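PDB 3UOE: dehydrogenase from Sinorhizobium meliloti, which is probably an oxidoreductase of the LDH2/MDH2 family, related to malate and L-lactate dehydrogenases, whose own substrate is not established. Local coordinates for residues L100-E105 with P110-D115; R118-I123 with A130-R135; A150-L155 with G190-L195. All coordinates share one frame; numbering follows the deposited sequence.

Contact 1. Residues L100-E105 with P110-D115; sequences LSVDGE and PVVMMD
Val-102 and Val-112 meet across the first corner of a beta-alpha-beta unit, where strand 99-105 hands over to helix 109-127 before strand 129-137 follows. The tightly packed part is small and apolar. Val-102 CG1 lies 4.0 Å from Val-112 CG1. In Val-112, CG1 stands anti to the backbone N (chi1 165°), which turns that methyl to Val-102, while CG2 is the other branch, beside the backbone N. The CA atoms of Val-112 and Gly-104 are 6.2 Å apart. Ile-134 of strand 129-137 touches both valines and extends this buried patch under the helix. No hydrogen bond crosses between 100-105 and 110-115, so the pairing rests on van der Waals contact.

The other side of the strand is polar and partly exposed. Asp-103 points away from the helix and closes an Asx turn: its OD1 accepts from Glu-105 N at 2.8 Å, with the donor above the carboxylate plane, 44° out of it. The same OD1 also receives Asn-136 ND2, and Glu-105 OE1 bonds to Thr-88. On the buried side, Val-112 CG2 rests 3.7 Å from Gly-104 O.

Contact 2. Residues R118-I123 with A130-R135; sequences RVTRRI and AIAAIR
Thr-120 faces Ala-130 and Ala-132 where helix segment 118-123 runs back over strand segment 130-135, their axes 8.4 Å apart at closest and their directions nearly antiparallel at 159°. This is the second half of a beta-alpha-beta crossover: helix 109-127 packs on the sheet and returns the chain to strand 129-137, which lies parallel to strand 99-105.

The closest side-chain approach is methyl to methyl, Thr-120 CG2 to Ala-132 CB at 3.6 Å. The threonine reaches it because chi1 of 59° sets OG1 between its own backbone N and carbonyl carbon and leaves CG2 anti to that carbonyl carbon, directed at the strand. The hydroxyl is thereby turned back onto the helix, where it hydrogen-bonds to Ala-116 O, with a second, weak bond to Met-117 O. A turn further on, Ile-123 starts out toward the strand but its longer branch leads away; the branch methyl CG2 makes the touch, 4.0 Å from Ala-130 CB.

Alanines on this face of the strand let the helix come close, and the surroundings complete the layer: Leu-124 touches Ala-130, Ala-116 touches Ala-132, and Trp-94 of strand 91-96 touches both Thr-120 and Ile-123. Ile-131 points to the other side of the sheet, where it packs on Leu-129 of the second subunit.

With no hydrogen bond between the two segments, the helix is held to the strand by apolar contact, and the one buried hydroxyl at the interface is satisfied chiefly by Ala-116 O of its own helix.

Contact 3. Residues A150-L155 with G190-L195; sequences AARDGL and GHPFVL
Ala-151 CB and Pro-192 CB come within 3.5 Å, a short approach for two saturated carbons, in a contact that rests almost wholly on one proline ring. The ring presents its CB–CG side to the helix end: CB takes the close touch, while Pro-192 CG lies 4.2 Å from the same Ala-151 CB. The CA atoms of Ala-151 and Pro-192 are 6.1 Å apart, a spacing permitted by the small alanine. At the more exposed margin, Arg-152 CG lies 4.2 Å from Pro-192 CG, and the rest of the side chain runs on past the ring. Its guanidinium is exposed, and its NH2 makes a long, weak ion pair with Glu-148.

The helix stops just beyond these residues in a Schellman motif. Leu-155 N bonds to Ala-150 O, and Gly-154 N reaches Ala-151 O at 2.9 Å. Gly-154 is the C' residue, with the positive phi (75°) that glycine readily adopts, and from here the chain turns toward strand 156-161.

On the other side of the contact, Pro-192 O accepts a hydrogen bond from Arg-330, just before strand 193-197 begins. That strand is the outermost at its end of the mixed sheet within this chain and pairs with strand 182-186. Phe-193 and Leu-195 pack on the second subunit, whereas Leu-155, beyond the end of helix 144-152, touches Arg-121 and Leu-124 of helix 109-127.

How the contacts relate
Contacts 1 and 2 are the two ends of one crossover: both use helix 109-127, their centres lie 8 Å apart, and their strands are parallel neighbours, with Leu-100 N 2.8 Å from Ile-131 O and Gly-104 N 2.7 Å from Arg-135 O, both probable hydrogen bonds. Contact 3 comes later in the chain and lies about 17 Å from contact 2, centre to centre. The two are joined by a salt bridge from Arg-121 NH1 to Asp-153 OD2 at 3.1 Å. Contacts 1 and 3 do not touch, their nearest atoms being about 6 Å apart. All three reach the same mixed sheet, and contacts 2 and 3 also meet the second subunit.

Contact 1. Residues L100-E105 with P110-D115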
loop_
_atom_site.group_PDB
_atom_site.type_symbol
_atom_site.label_atom_id
_atom_site.label_comp_id
_atom_site.label_asym_id
_atom_site.label_seq_id
_atom_site.Cartn_x
_atom_site.Cartn_y
_atom_site.Cartn_z
ATOM N N LEU A 100 -11.562 2.568 16.042
ATOM C CA LEU A 100 -12.414 1.495 16.544
ATOM C C LEU A 100 -11.586 0.224 16.721
ATOM O O LEU A 100 -11.031 -0.312 15.760
ATOM C CB LEU A 100 -13.545 1.209 15.557
ATOM C CG LEU A 100 -14.957 0.802 16.000
ATOM C CD1 LEU A 100 -15.439 -0.369 15.142
ATOM C CD2 LEU A 100 -15.079 0.463 17.467
ATOM N N SER A 101 -11.512 -0.254 17.956
ATOM C CA SER A 101 -10.875 -1.526 18.256
ATOM C C SER A 101 -11.923 -2.630 18.304
ATOM O O SER A 101 -12.877 -2.552 19.076
ATOM C CB SER A 101 -10.160 -1.442 19.601
ATOM O OG SER A 101 -9.584 -2.686 19.923
ATOM N N VAL A 102 -11.752 -3.660 17.484
ATOM C CA VAL A 102 -12.756 -4.714 17.393
ATOM C C VAL A 102 -12.196 -6.053 17.832
ATOM O O VAL A 102 -11.196 -6.530 17.302
ATOM C CB VAL A 102 -13.339 -4.866 15.947
ATOM C CG1 VAL A 102 -14.427 -5.938 15.909
ATOM C CG2 VAL A 102 -13.890 -3.553 15.446
ATOM N N ASP A 103 -12.844 -6.648 18.821
ATOM C CA ASP A 103 -12.628 -8.050 19.141
ATOM C C ASP A 103 -13.629 -8.864 18.324
ATOM O O ASP A 103 -14.836 -8.745 18.524
ATOM C CB ASP A 103 -12.838 -8.286 20.637
ATOM C CG ASP A 103 -12.690 -9.744 21.026
ATOM O OD1 ASP A 103 -12.586 -10.606 20.127
ATOM O OD2 ASP A 103 -12.674 -10.029 22.242
ATOM N N GLY A 104 -13.125 -9.680 17.399
ATOM C CA GLY A 104 -13.972 -10.460 16.507
ATOM C C GLY A 104 -14.789 -11.543 17.192
ATOM O O GLY A 104 -15.783 -12.025 16.634
ATOM N N GLU A 105 -14.379 -11.926 18.401
ATOM C CA GLU A 105 -15.070 -12.964 19.168
ATOM C C GLU A 105 -15.185 -14.261 18.376
ATOM O O GLU A 105 -16.172 -14.986 18.497
ATOM C CB GLU A 105 -16.463 -12.489 19.631
ATOM C CG GLU A 105 -16.430 -11.332 20.654
ATOM C CD GLU A 105 -17.812 -10.762 20.995
ATOM O OE1 GLU A 105 -18.841 -11.324 20.547
ATOM O OE2 GLU A 105 -17.872 -9.737 21.716
ATOM N N PRO A 110 -16.242 -11.947 7.198
ATOM C CA PRO A 110 -17.077 -10.972 6.486
ATOM C C PRO A 110 -18.172 -10.364 7.365
ATOM O O PRO A 110 -18.525 -9.198 7.187
ATOM C CB PRO A 110 -17.706 -11.803 5.364
ATOM C CG PRO A 110 -16.757 -12.908 5.147
ATOM C CD PRO A 110 -16.158 -13.232 6.486
ATOM N N VAL A 111 -18.710 -11.149 8.290
ATOM C CA VAL A 111 -19.739 -10.644 9.201
ATOM C C VAL A 111 -19.153 -9.577 10.121
ATOM O O VAL A 111 -19.798 -8.566 10.424
ATOM C CB VAL A 111 -20.335 -11.773 10.073
ATOM C CG1 VAL A 111 -21.327 -11.209 11.100
ATOM C CG2 VAL A 111 -20.985 -12.850 9.192
ATOM N N VAL A 112 -17.931 -9.817 10.583
ATOM C CA VAL A 112 -17.299 -8.903 11.520
ATOM C C VAL A 112 -16.837 -7.657 10.768
ATOM O O VAL A 112 -17.017 -6.544 11.240
ATOM C CB VAL A 112 -16.110 -9.573 12.266
ATOM C CG1 VAL A 112 -15.238 -8.516 12.951
ATOM C CG2 VAL A 112 -16.619 -10.598 13.287
HETATM N N MSE A 113 -16.262 -7.860 9.586
HETATM C CA MSE A 113 -15.817 -6.756 8.743
HETATM C C MSE A 113 -16.967 -5.808 8.369
HETATM O O MSE A 113 -16.854 -4.591 8.538
HETATM C CB MSE A 113 -15.137 -7.293 7.477
HETATM C CG MSE A 113 -14.662 -6.227 6.516
HETATM SE SE MSE A 113 -13.353 -4.981 7.307
HETATM C CE MSE A 113 -11.737 -6.100 7.144
HETATM N N MSE A 114 -18.069 -6.361 7.863
HETATM C CA MSE A 114 -19.182 -5.519 7.415
HETATM C C MSE A 114 -19.848 -4.773 8.572
HETATM O O MSE A 114 -20.368 -3.678 8.403
HETATM C CB MSE A 114 -20.212 -6.322 6.604
HETATM C CG MSE A 114 -19.698 -6.781 5.235
HETATM SE SE MSE A 114 -19.047 -5.303 4.108
HETATM C CE MSE A 114 -20.711 -4.305 3.904
ATOM N N ASP A 115 -19.820 -5.361 9.759
ATOM C CA ASP A 115 -20.398 -4.686 10.908
ATOM C C ASP A 115 -19.500 -3.525 11.334
ATOM O O ASP A 115 -19.982 -2.434 11.659
ATOM C CB ASP A 115 -20.633 -5.660 12.065
ATOM C CG ASP A 115 -21.627 -5.120 13.069
ATOM O OD1 ASP A 115 -22.846 -5.195 12.800
ATOM O OD2 ASP A 115 -21.185 -4.602 14.117
#

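Contact 2. Residues R118-I123 with A130-R135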
loop_
_atom_site.group_PDB
_atom_site.type_symbol
_atom_site.label_atom_id
_atom_site.label_comp_id
_atom_site.label_asym_id
_atom_site.label_seq_id
_atom_site.Cartn_x
_atom_site.Cartn_y
_atom_site.Cartn_z
ATOM N N ARG A 118 -20.118 -0.673 9.054
ATOM C CA ARG A 118 -21.342 0.051 9.381
ATOM C C ARG A 118 -21.101 1.018 10.536
ATOM O O ARG A 118 -21.516 2.177 10.494
ATOM C CB ARG A 118 -22.459 -0.922 9.743
ATOM C CG ARG A 118 -23.649 -0.268 10.447
ATOM C CD ARG A 118 -24.656 -1.312 10.957
ATOM N NE ARG A 118 -24.170 -2.059 12.121
ATOM C CZ ARG A 118 -24.249 -1.621 13.373
ATOM N NH1 ARG A 118 -24.788 -0.437 13.625
ATOM N NH2 ARG A 118 -23.782 -2.361 14.371
ATOM N N VAL A 119 -20.418 0.531 11.566
ATOM C CA VAL A 119 -20.145 1.324 12.754
ATOM C C VAL A 119 -19.162 2.468 12.467
ATOM O O VAL A 119 -19.369 3.601 12.888
ATOM C CB VAL A 119 -19.603 0.431 13.895
ATOM C CG1 VAL A 119 -19.079 1.292 15.057
ATOM C CG2 VAL A 119 -20.682 -0.556 14.363
ATOM N N THR A 120 -18.092 2.180 11.742
ATOM C CA THR A 120 -17.115 3.226 11.477
ATOM C C THR A 120 -17.675 4.284 10.534
ATOM O O THR A 120 -17.381 5.463 10.689
ATOM C CB THR A 120 -15.780 2.674 10.938
ATOM O OG1 THR A 120 -16.015 1.957 9.722
ATOM C CG2 THR A 120 -15.150 1.755 11.955
ATOM N N ARG A 121 -18.489 3.863 9.571
ATOM C CA ARG A 121 -19.081 4.797 8.615
ATOM C C ARG A 121 -19.910 5.904 9.290
ATOM O O ARG A 121 -19.924 7.047 8.830
ATOM C CB ARG A 121 -19.934 4.050 7.584
ATOM C CG ARG A 121 -20.435 4.945 6.473
ATOM C CD ARG A 121 -21.352 4.228 5.497
ATOM N NE ARG A 121 -21.919 5.172 4.536
ATOM C CZ ARG A 121 -22.897 4.878 3.683
ATOM N NH1 ARG A 121 -23.426 3.661 3.672
ATOM N NH2 ARG A 121 -23.352 5.804 2.844
ATOM N N ARG A 122 -20.594 5.553 10.377
ATOM C CA ARG A 122 -21.424 6.501 11.113
ATOM C C ARG A 122 -20.625 7.715 11.603
ATOM O O ARG A 122 -21.122 8.838 11.625
ATOM C CB ARG A 122 -22.081 5.794 12.303
ATOM C CG ARG A 122 -23.200 4.843 11.901
ATOM C CD ARG A 122 -23.250 3.596 12.787
ATOM N NE ARG A 122 -23.924 3.827 14.064
ATOM C CZ ARG A 122 -23.993 2.931 15.049
ATOM N NH1 ARG A 122 -23.424 1.739 14.913
ATOM N NH2 ARG A 122 -24.633 3.225 16.178
ATOM N N ILE A 123 -19.379 7.461 11.981
ATOM C CA ILE A 123 -18.492 8.448 12.580
ATOM C C ILE A 123 -17.865 9.402 11.546
ATOM O O ILE A 123 -17.498 10.540 11.867
ATOM C CB ILE A 123 -17.402 7.700 13.414
ATOM C CG1 ILE A 123 -17.743 7.744 14.899
ATOM C CG2 ILE A 123 -15.997 8.220 13.151
ATOM C CD1 ILE A 123 -18.933 6.898 15.269
ATOM N N ALA A 130 -11.467 7.397 9.547
ATOM C CA ALA A 130 -11.633 6.488 10.670
ATOM C C ALA A 130 -11.026 5.130 10.365
ATOM O O ALA A 130 -10.890 4.738 9.207
ATOM C CB ALA A 130 -13.099 6.342 11.036
ATOM N N ILE A 131 -10.666 4.411 11.415
ATOM C CA ILE A 131 -10.074 3.100 11.245
ATOM C C ILE A 131 -10.682 2.090 12.205
ATOM O O ILE A 131 -10.925 2.397 13.369
ATOM C CB ILE A 131 -8.549 3.146 11.474
ATOM C CG1 ILE A 131 -7.934 1.759 11.266
ATOM C CG2 ILE A 131 -8.241 3.700 12.876
ATOM C CD1 ILE A 131 -6.420 1.779 11.004
ATOM N N ALA A 132 -10.931 0.890 11.700
ATOM C CA ALA A 132 -11.284 -0.238 12.538
ATOM C C ALA A 132 -10.177 -1.300 12.481
ATOM O O ALA A 132 -9.756 -1.742 11.398
ATOM C CB ALA A 132 -12.640 -0.820 12.122
ATOM N N ALA A 133 -9.690 -1.680 13.657
ATOM C CA ALA A 133 -8.614 -2.648 13.771
ATOM C C ALA A 133 -9.156 -3.904 14.432
ATOM O O ALA A 133 -9.505 -3.893 15.615
ATOM C CB ALA A 133 -7.454 -2.066 14.571
ATOM N N ILE A 134 -9.210 -4.982 13.655
ATOM C CA ILE A 134 -9.883 -6.217 14.048
ATOM C C ILE A 134 -8.910 -7.320 14.422
ATOM O O ILE A 134 -7.926 -7.555 13.724
ATOM C CB ILE A 134 -10.759 -6.761 12.885
ATOM C CG1 ILE A 134 -11.760 -5.704 12.410
ATOM C CG2 ILE A 134 -11.463 -8.050 13.290
ATOM C CD1 ILE A 134 -12.222 -5.923 10.981
ATOM N N ARG A 135 -9.203 -8.001 15.524
ATOM C CA ARG A 135 -8.460 -9.182 15.934
ATOM C C ARG A 135 -9.472 -10.286 16.201
ATOM O O ARG A 135 -10.674 -10.028 16.237
ATOM C CB ARG A 135 -7.632 -8.902 17.197
ATOM C CG ARG A 135 -8.468 -8.683 18.455
ATOM C CD ARG A 135 -7.653 -8.038 19.570
ATOM N NE ARG A 135 -8.409 -7.916 20.812
ATOM C CZ ARG A 135 -9.190 -6.882 21.129
ATOM N NH1 ARG A 135 -9.334 -5.858 20.291
ATOM N NH2 ARG A 135 -9.842 -6.875 22.288
#

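Contact 3. Residues A150-L155 with G190-L195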
loop_
_atom_site.group_PDB
_atom_site.type_symbol
_atom_site.label_atom_id
_atom_site.label_comp_id
_atom_site.label_asym_id
_atom_site.label_seq_id
_atom_site.Cartn_x
_atom_site.Cartn_y
_atom_site.Cartn_z
ATOM N N ALA A 150 -17.309 -0.123 0.114
ATOM C CA ALA A 150 -17.017 1.229 0.560
ATOM C C ALA A 150 -17.169 2.188 -0.620
ATOM O O ALA A 150 -17.819 3.233 -0.510
ATOM C CB ALA A 150 -15.605 1.299 1.146
ATOM N N ALA A 151 -16.580 1.819 -1.754
ATOM C CA ALA A 151 -16.591 2.681 -2.932
ATOM C C ALA A 151 -18.009 2.899 -3.448
ATOM O O ALA A 151 -18.349 3.993 -3.895
ATOM C CB ALA A 151 -15.686 2.124 -4.037
ATOM N N ARG A 152 -18.842 1.867 -3.376
ATOM C CA ARG A 152 -20.207 2.006 -3.856
ATOM C C ARG A 152 -21.000 2.965 -2.970
ATOM O O ARG A 152 -21.902 3.657 -3.444
ATOM C CB ARG A 152 -20.904 0.647 -3.979
ATOM C CG ARG A 152 -20.459 -0.148 -5.205
ATOM C CD ARG A 152 -21.484 -1.195 -5.587
ATOM N NE ARG A 152 -20.878 -2.334 -6.265
ATOM C CZ ARG A 152 -21.567 -3.336 -6.807
ATOM N NH1 ARG A 152 -22.897 -3.327 -6.765
ATOM N NH2 ARG A 152 -20.930 -4.341 -7.400
ATOM N N ASP A 153 -20.643 3.006 -1.691
ATOM C CA ASP A 153 -21.226 3.951 -0.749
ATOM C C ASP A 153 -20.582 5.323 -0.874
ATOM O O ASP A 153 -20.803 6.197 -0.037
ATOM C CB ASP A 153 -21.073 3.437 0.689
ATOM C CG ASP A 153 -22.122 2.387 1.051
ATOM O OD1 ASP A 153 -23.201 2.367 0.417
ATOM O OD2 ASP A 153 -21.869 1.584 1.975
ATOM N N GLY A 154 -19.776 5.509 -1.914
ATOM C CA GLY A 154 -19.157 6.796 -2.157
ATOM C C GLY A 154 -18.012 7.101 -1.210
ATOM O O GLY A 154 -17.626 8.253 -1.052
ATOM N N LEU A 155 -17.461 6.066 -0.582
ATOM C CA LEU A 155 -16.319 6.244 0.312
ATOM C C LEU A 155 -15.025 5.672 -0.261
ATOM O O LEU A 155 -15.043 4.800 -1.121
ATOM C CB LEU A 155 -16.603 5.604 1.669
ATOM C CG LEU A 155 -17.822 6.149 2.409
ATOM C CD1 LEU A 155 -18.227 5.199 3.541
ATOM C CD2 LEU A 155 -17.569 7.574 2.919
ATOM N N GLY A 190 -19.506 5.799 -12.689
ATOM C CA GLY A 190 -20.200 4.532 -12.627
ATOM C C GLY A 190 -19.373 3.565 -11.810
ATOM O O GLY A 190 -19.360 3.623 -10.579
ATOM N N HIS A 191 -18.659 2.690 -12.506
ATOM C CA HIS A 191 -17.895 1.636 -11.860
ATOM C C HIS A 191 -16.710 2.173 -11.067
ATOM O O HIS A 191 -15.915 2.968 -11.579
ATOM C CB HIS A 191 -17.433 0.622 -12.905
ATOM C CG HIS A 191 -18.550 0.081 -13.738
ATOM N ND1 HIS A 191 -19.343 -0.968 -13.326
ATOM C CD2 HIS A 191 -19.026 0.462 -14.947
ATOM C CE1 HIS A 191 -20.251 -1.221 -14.251
ATOM N NE2 HIS A 191 -20.082 -0.366 -15.245
ATOM N N PRO A 192 -16.583 1.722 -9.813
ATOM C CA PRO A 192 -15.532 2.215 -8.920
ATOM C C PRO A 192 -14.155 1.652 -9.254
ATOM O O PRO A 192 -14.034 0.530 -9.745
ATOM C CB PRO A 192 -15.969 1.716 -7.531
ATOM C CG PRO A 192 -17.226 0.919 -7.732
ATOM C CD PRO A 192 -17.396 0.663 -9.190
ATOM N N PHE A 193 -13.124 2.440 -8.977
ATOM C CA PHE A 193 -11.762 1.940 -8.963
ATOM C C PHE A 193 -11.645 0.922 -7.821
ATOM O O PHE A 193 -11.961 1.230 -6.671
ATOM C CB PHE A 193 -10.788 3.096 -8.744
ATOM C CG PHE A 193 -9.377 2.656 -8.441
ATOM C CD1 PHE A 193 -8.989 2.371 -7.133
ATOM C CD2 PHE A 193 -8.439 2.533 -9.461
ATOM C CE1 PHE A 193 -7.683 1.965 -6.846
ATOM C CE2 PHE A 193 -7.125 2.136 -9.189
ATOM C CZ PHE A 193 -6.746 1.846 -7.878
ATOM N N VAL A 194 -11.224 -0.294 -8.142
ATOM C CA VAL A 194 -11.122 -1.343 -7.128
ATOM C C VAL A 194 -9.825 -2.137 -7.268
ATOM O O VAL A 194 -9.702 -2.994 -8.141
ATOM C CB VAL A 194 -12.337 -2.325 -7.154
ATOM C CG1 VAL A 194 -12.159 -3.418 -6.108
ATOM C CG2 VAL A 194 -13.648 -1.574 -6.924
ATOM N N LEU A 195 -8.865 -1.841 -6.393
ATOM C CA LEU A 195 -7.579 -2.522 -6.380
ATOM C C LEU A 195 -7.545 -3.542 -5.253
ATOM O O LEU A 195 -7.928 -3.229 -4.129
ATOM C CB LEU A 195 -6.453 -1.513 -6.170
ATOM C CG LEU A 195 -5.027 -2.067 -6.118
ATOM C CD1 LEU A 195 -4.589 -2.587 -7.488
ATOM C CD2 LEU A 195 -4.062 -1.003 -5.604
#